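Thioesterase (Pseudomonas aeruginosa, PDB 3QY3) probably hydrolyses fatty acyl-CoA thioesters, as a member of the hotdog-fold thioesterases. Local coordinates at residues Glu114-Thr119 / Gln124-Glu129; Phe53-Glu58 / Ala95-Glu100. One frame throughout, in Å; residues are numbered along the deposited sequence. Where two conformers were deposited one is given.

Contact 1 (Glu114-Thr119 / Gln124-Glu129); sequences EHRLHT and QGTYGE
Residues 114-119 and 124-129 run antiparallel, with Arg-116 and Glu-129 a non-hydrogen-bonded pair and Leu-117 and Gly-128 a hydrogen-bonded one. Leu-117 N donates to Gly-128 O at 2.9 Å. The return bond to Leu-117 O comes from Tyr-127 N at 2.8 Å, not from Gly-128 N, which is buried and has no partner in the model. This is consistent with a classic beta bulge at Tyr-127 and Gly-128 opposite Leu-117. Beyond this point the 124-127 part is loop. Opposite this loop, the side chain of His-118 takes over. In the conformer given, one of two, His-118 ND1 gives its N-H to the backbone Gly-125 O at 2.5 Å, too short to be taken at face value. The bond is nearly straight at 164°. The oxygen lies in the imidazole plane, but the nitrogen stands above the carbonyl plane, 41° out of it. The contact closes the end of the hairpin between strands 110-119 and 128-138 in the hotdog sheet. At the loop side, Thr-119 lays its CG2 methyl over the centre of the Tyr-127 ring, a CH-pi contact of 4.0 Å to the centroid. With Thr-119 OG1 between the backbone N and the carbonyl carbon (chi1 65°), the hydroxyl reaches a water at 2.7 Å. The same water donates to Tyr-127 OH, which is also hydrogen-bonded to Asp-122. Arg-116 and Glu-129 lie side by side, CG to CB 4.0 Å. Their charged ends are too far apart for a salt bridge; in the conformer given, Arg-116 forms one with Glu-100.

Contact 2 (Phe53-Glu58 / Ala95-Glu100); sequences FQYLEE and ATVVVE
Tyr-55 and Leu-56 both hold CG beside the backbone N and anti to the carbonyl carbon, with chi1 of -55° and -69°; this sends the Tyr-55 ring to Val-97 and the Leu-56 branch to Val-99. Both valines have CG1 anti to the backbone N, and they divide the work of their methyls differently. Val-97 meets the tyrosine mainly through CG2, which lies 3.8 Å from Tyr-55 CE2. The same methyl is 3.9 Å from Tyr-55 CD2, so it approaches the CD2-CE2 bond obliquely. The two side chains cross at about a right angle. Val-99 uses both branches. Its CG1 meets Leu-56 CD2 at 3.8 Å, again with the side chains crossing at about a right angle. Its CG2 turns to the helix backbone and lies 4.0 Å from Tyr-55 O. Helix 53-58 and strand 96-100 have axes 8.9 Å apart at closest approach, crossing at -57°. This is the central helix of the hotdog fold resting on the curved sheet that wraps it. Leu-117 of the next strand touches Leu-56, Val-97 and Val-99 and continues the apolar layer. The polar end of Tyr-55 leaves the valines behind and hydrogen-bonds to Asp-40. Elsewhere on the helix, Gln-54 and Glu-58 hydrogen-bond to Arg-37, Trp-38 and His-93 of a second subunit, and Phe-53 stacks on Phe-53 of a third. No hydrogen bond joins the two segments. Helix and strand are held here by shape and by burial of the Tyr-55 ring and three aliphatic side chains, while the bond to Asp-40 satisfies the tyrosine hydroxyl and is consistent with a settled position of the ring's far end.

In the fold
Contacts 1 and 2 have centres about 9 Å apart and meet through strands 96-106 and 110-119, neighbours in one sheet. The backbone joins them, with His-118 O probably accepting from Val-98 N at 2.8 Å. Nearby, Thr-119 CB packs on Thr-96 O at 3.5 Å. On one face of the sheet, His-115 CG packs against Leu-56 CD2 at 3.4 Å, so the helix of contact 2 also covers part of contact 1. On the other face, Glu-100 of contact 2 links the two contacts, its bond to His-118 being weak. Contact 1 touches no other subunit, whereas the helix of contact 2 reaches two.

Contact 1 (Glu114-Thr119 / Gln124-Glu129)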
loop_
_atom_site.group_PDB
_atom_site.type_symbol
_atom_site.label_atom_id
_atom_site.label_comp_id
_atom_site.label_asym_id
_atom_site.label_seq_id
_atom_site.Cartn_x
_atom_site.Cartn_y
_atom_site.Cartn_z
ATOM N N GLU A 114 13.166 -19.579 6.350
ATOM C CA GLU A 114 14.289 -18.729 6.056
ATOM C C GLU A 114 14.123 -18.260 4.632
ATOM O O GLU A 114 13.650 -19.027 3.772
ATOM C CB GLU A 114 15.567 -19.513 6.258
ATOM C CG GLU A 114 15.622 -20.043 7.639
ATOM C CD GLU A 114 16.750 -19.572 8.403
ATOM O OE1 GLU A 114 16.961 -18.343 8.421
ATOM O OE2 GLU A 114 17.439 -20.464 8.959
ATOM N N HIS A 115 14.517 -17.020 4.341
ATOM C CA HIS A 115 14.358 -16.499 3.026
ATOM C C HIS A 115 15.618 -15.828 2.469
ATOM O O HIS A 115 16.465 -15.305 3.231
ATOM C CB HIS A 115 13.134 -15.528 2.944
ATOM C CG HIS A 115 13.302 -14.238 3.703
ATOM N ND1 HIS A 115 12.717 -14.020 4.928
ATOM C CD2 HIS A 115 13.964 -13.090 3.394
ATOM C CE1 HIS A 115 12.991 -12.786 5.322
ATOM N NE2 HIS A 115 13.792 -12.219 4.430
ATOM N N ARG A 116 15.715 -15.872 1.142
ATOM C CA ARG A 116 16.698 -15.105 0.413
ATOM C C ARG A 116 16.007 -14.498 -0.792
ATOM O O ARG A 116 15.137 -15.144 -1.422
ATOM C CB ARG A 116 17.885 -15.971 0.024
ATOM C CG ARG A 116 18.761 -16.235 1.250
ATOM C CD ARG A 116 19.855 -17.253 1.010
ATOM N NE ARG A 116 20.974 -16.681 0.292
ATOM C CZ ARG A 116 21.101 -16.757 -1.019
ATOM N NH1 ARG A 116 20.155 -17.370 -1.719
ATOM N NH2 ARG A 116 22.162 -16.225 -1.619
ATOM N N LEU A 117 16.361 -13.251 -1.077
ATOM C CA LEU A 117 15.753 -12.480 -2.133
ATOM C C LEU A 117 16.810 -12.124 -3.194
ATOM O O LEU A 117 17.926 -11.733 -2.862
ATOM C CB LEU A 117 15.195 -11.209 -1.513
ATOM C CG LEU A 117 13.738 -11.042 -1.308
ATOM C CD1 LEU A 117 13.120 -12.335 -0.767
ATOM C CD2 LEU A 117 13.510 -9.761 -0.511
ATOM N N HIS A 118 16.469 -12.353 -4.469
ATOM C CA HIS A 118 17.307 -12.040 -5.620
ATOM C C HIS A 118 16.349 -11.308 -6.631
ATOM O O HIS A 118 15.186 -11.085 -6.352
ATOM C CB HIS A 118 17.860 -13.330 -6.278
ATOM C CG HIS A 118 18.452 -14.344 -5.321
ATOM N ND1 HIS A 118 19.687 -14.191 -4.728
ATOM C CD2 HIS A 118 17.994 -15.552 -4.918
ATOM C CE1 HIS A 118 19.953 -15.246 -3.981
ATOM N NE2 HIS A 118 18.933 -16.082 -4.067
ATOM N N THR A 119 16.849 -11.036 -7.815
ATOM C CA THR A 119 15.997 -10.587 -8.939
ATOM C C THR A 119 16.193 -11.587 -10.074
ATOM O O THR A 119 17.193 -12.299 -10.139
ATOM C CB THR A 119 16.276 -9.118 -9.383
ATOM O OG1 THR A 119 17.608 -9.003 -9.907
ATOM C CG2 THR A 119 16.019 -8.095 -8.241
ATOM N N GLN A 124 21.893 -14.488 -8.701
ATOM C CA GLN A 124 22.843 -14.782 -7.646
ATOM C C GLN A 124 23.227 -13.599 -6.782
ATOM O O GLN A 124 24.062 -13.761 -5.904
ATOM C CB GLN A 124 24.117 -15.346 -8.229
ATOM C CG GLN A 124 23.883 -16.464 -9.230
ATOM C CD GLN A 124 23.781 -17.806 -8.591
ATOM O OE1 GLN A 124 22.701 -18.394 -8.507
ATOM N NE2 GLN A 124 24.918 -18.324 -8.147
ATOM N N GLY A 125 22.701 -12.412 -7.042
ATOM C CA GLY A 125 22.938 -11.308 -6.090
ATOM C C GLY A 125 21.965 -11.536 -4.939
ATOM O O GLY A 125 20.867 -11.985 -5.175
ATOM N N THR A 126 22.380 -11.327 -3.693
ATOM C CA THR A 126 21.444 -11.391 -2.564
ATOM C C THR A 126 21.041 -9.961 -2.201
ATOM O O THR A 126 21.853 -9.167 -1.705
ATOM C CB THR A 126 22.031 -12.149 -1.372
ATOM O OG1 THR A 126 22.422 -13.487 -1.783
ATOM C CG2 THR A 126 20.980 -12.254 -0.245
ATOM N N TYR A 127 19.791 -9.655 -2.444
ATOM C CA TYR A 127 19.273 -8.341 -2.241
ATOM C C TYR A 127 18.811 -8.189 -0.827
ATOM O O TYR A 127 18.830 -7.082 -0.287
ATOM C CB TYR A 127 18.160 -8.057 -3.240
ATOM C CG TYR A 127 18.702 -7.754 -4.593
ATOM C CD1 TYR A 127 19.302 -8.736 -5.337
ATOM C CD2 TYR A 127 18.616 -6.491 -5.131
ATOM C CE1 TYR A 127 19.872 -8.453 -6.598
ATOM C CE2 TYR A 127 19.122 -6.204 -6.384
ATOM C CZ TYR A 127 19.782 -7.188 -7.117
ATOM O OH TYR A 127 20.373 -6.920 -8.362
ATOM N N GLY A 128 18.398 -9.294 -0.225
ATOM C CA GLY A 128 18.005 -9.299 1.183
ATOM C C GLY A 128 17.823 -10.734 1.664
ATOM O O GLY A 128 17.807 -11.660 0.863
ATOM N N GLU A 129 17.817 -10.927 2.963
ATOM C CA GLU A 129 17.686 -12.260 3.552
ATOM C C GLU A 129 17.172 -12.123 4.959
ATOM O O GLU A 129 17.370 -11.133 5.627
ATOM C CB GLU A 129 19.019 -13.041 3.560
ATOM C CG GLU A 129 20.138 -12.292 4.223
ATOM C CD GLU A 129 21.513 -13.069 4.256
ATOM O OE1 GLU A 129 21.798 -13.872 3.350
ATOM O OE2 GLU A 129 22.276 -12.825 5.203
HETATM O O HOH W 1 18.403 -6.467 -10.178
#

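Contact 2 (Phe53-Glu58 / Ala95-Glu100)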
loop_
_atom_site.group_PDB
_atom_site.type_symbol
_atom_site.label_atom_id
_atom_site.label_comp_id
_atom_site.label_asym_id
_atom_site.label_seq_id
_atom_site.Cartn_x
_atom_site.Cartn_y
_atom_site.Cartn_z
ATOM N N PHE A 53 8.381 -6.954 2.698
ATOM C CA PHE A 53 7.541 -7.836 3.522
ATOM C C PHE A 53 6.278 -8.321 2.854
ATOM O O PHE A 53 5.832 -9.444 3.134
ATOM C CB PHE A 53 7.277 -7.170 4.864
ATOM C CG PHE A 53 8.521 -7.000 5.710
ATOM C CD1 PHE A 53 9.129 -8.067 6.319
ATOM C CD2 PHE A 53 9.092 -5.757 5.841
ATOM C CE1 PHE A 53 10.293 -7.903 7.119
ATOM C CE2 PHE A 53 10.241 -5.604 6.562
ATOM C CZ PHE A 53 10.830 -6.671 7.240
ATOM N N GLN A 54 5.783 -7.510 1.910
ATOM C CA GLN A 54 4.665 -7.943 1.081
ATOM C C GLN A 54 5.126 -9.009 0.113
ATOM O O GLN A 54 4.366 -9.958 -0.177
ATOM C CB GLN A 54 4.020 -6.781 0.347
ATOM C CG GLN A 54 2.833 -7.189 -0.429
ATOM C CD GLN A 54 1.933 -6.016 -0.886
ATOM O OE1 GLN A 54 2.102 -5.439 -1.979
ATOM N NE2 GLN A 54 0.935 -5.679 -0.044
ATOM N N TYR A 55 6.312 -8.811 -0.467
ATOM C CA TYR A 55 6.882 -9.841 -1.334
ATOM C C TYR A 55 7.052 -11.172 -0.627
ATOM O O TYR A 55 6.633 -12.242 -1.158
ATOM C CB TYR A 55 8.209 -9.383 -1.955
ATOM C CG TYR A 55 8.218 -8.080 -2.727
ATOM C CD1 TYR A 55 7.077 -7.539 -3.244
ATOM C CD2 TYR A 55 9.416 -7.425 -2.985
ATOM C CE1 TYR A 55 7.069 -6.281 -3.935
ATOM C CE2 TYR A 55 9.436 -6.244 -3.737
ATOM C CZ TYR A 55 8.267 -5.700 -4.218
ATOM O OH TYR A 55 8.384 -4.510 -4.885
ATOM N N LEU A 56 7.554 -11.105 0.606
ATOM C CA LEU A 56 7.746 -12.315 1.444
ATOM C C LEU A 56 6.399 -12.949 1.792
ATOM O O LEU A 56 6.211 -14.161 1.680
ATOM C CB LEU A 56 8.515 -11.980 2.708
ATOM C CG LEU A 56 9.971 -11.608 2.466
ATOM C CD1 LEU A 56 10.524 -11.021 3.770
ATOM C CD2 LEU A 56 10.834 -12.770 1.977
ATOM N N GLU A 57 5.405 -12.099 2.135
ATOM C CA GLU A 57 4.053 -12.589 2.334
ATOM C C GLU A 57 3.478 -13.289 1.130
ATOM O O GLU A 57 2.932 -14.389 1.267
ATOM C CB GLU A 57 3.126 -11.410 2.674
ATOM C CG GLU A 57 1.678 -11.748 2.861
ATOM C CD GLU A 57 0.903 -10.490 3.067
ATOM O OE1 GLU A 57 0.682 -9.771 2.070
ATOM O OE2 GLU A 57 0.601 -10.154 4.208
ATOM N N GLU A 58 3.628 -12.685 -0.049
ATOM C CA GLU A 58 3.143 -13.311 -1.287
ATOM C C GLU A 58 3.785 -14.689 -1.528
ATOM O O GLU A 58 3.096 -15.650 -1.900
ATOM C CB GLU A 58 3.326 -12.385 -2.465
ATOM C CG GLU A 58 2.615 -12.923 -3.688
ATOM C CD GLU A 58 1.071 -12.963 -3.533
ATOM O OE1 GLU A 58 0.540 -12.295 -2.596
ATOM O OE2 GLU A 58 0.423 -13.624 -4.361
ATOM N N ALA A 95 11.470 -4.721 -12.364
ATOM C CA ALA A 95 12.236 -5.842 -11.890
ATOM C C ALA A 95 11.246 -6.913 -11.433
ATOM O O ALA A 95 10.082 -6.623 -11.152
ATOM C CB ALA A 95 13.142 -5.420 -10.682
ATOM N N THR A 96 11.729 -8.145 -11.392
ATOM C CA THR A 96 10.998 -9.261 -10.788
ATOM C C THR A 96 11.814 -9.798 -9.622
ATOM O O THR A 96 12.960 -10.247 -9.785
ATOM C CB THR A 96 10.709 -10.366 -11.815
ATOM O OG1 THR A 96 9.919 -9.784 -12.867
ATOM C CG2 THR A 96 9.992 -11.557 -11.147
ATOM N N VAL A 97 11.248 -9.711 -8.423
ATOM C CA VAL A 97 11.921 -10.211 -7.244
ATOM C C VAL A 97 11.707 -11.717 -7.167
ATOM O O VAL A 97 10.626 -12.196 -7.388
ATOM C CB VAL A 97 11.426 -9.513 -5.950
ATOM C CG1 VAL A 97 11.886 -10.277 -4.692
ATOM C CG2 VAL A 97 11.925 -8.032 -5.940
ATOM N N VAL A 98 12.758 -12.448 -6.828
ATOM C CA VAL A 98 12.708 -13.876 -6.666
ATOM C C VAL A 98 12.888 -14.107 -5.202
ATOM O O VAL A 98 13.882 -13.686 -4.580
ATOM C CB VAL A 98 13.817 -14.638 -7.515
ATOM C CG1 VAL A 98 13.798 -16.138 -7.241
ATOM C CG2 VAL A 98 13.578 -14.394 -9.035
ATOM N N VAL A 99 11.892 -14.749 -4.625
ATOM C CA VAL A 99 11.900 -15.077 -3.220
ATOM C C VAL A 99 12.100 -16.592 -3.070
ATOM O O VAL A 99 11.277 -17.412 -3.530
ATOM C CB VAL A 99 10.558 -14.761 -2.530
ATOM C CG1 VAL A 99 10.648 -15.160 -1.027
ATOM C CG2 VAL A 99 10.235 -13.221 -2.618
ATOM N N GLU A 100 13.200 -16.990 -2.470
ATOM C CA GLU A 100 13.438 -18.380 -2.098
ATOM C C GLU A 100 13.139 -18.592 -0.621
ATOM O O GLU A 100 13.678 -17.858 0.233
ATOM C CB GLU A 100 14.904 -18.763 -2.342
ATOM C CG GLU A 100 15.316 -18.632 -3.804
ATOM C CD GLU A 100 16.798 -18.898 -4.053
ATOM O OE1 GLU A 100 17.634 -18.693 -3.175
ATOM O OE2 GLU A 100 17.112 -19.283 -5.162
#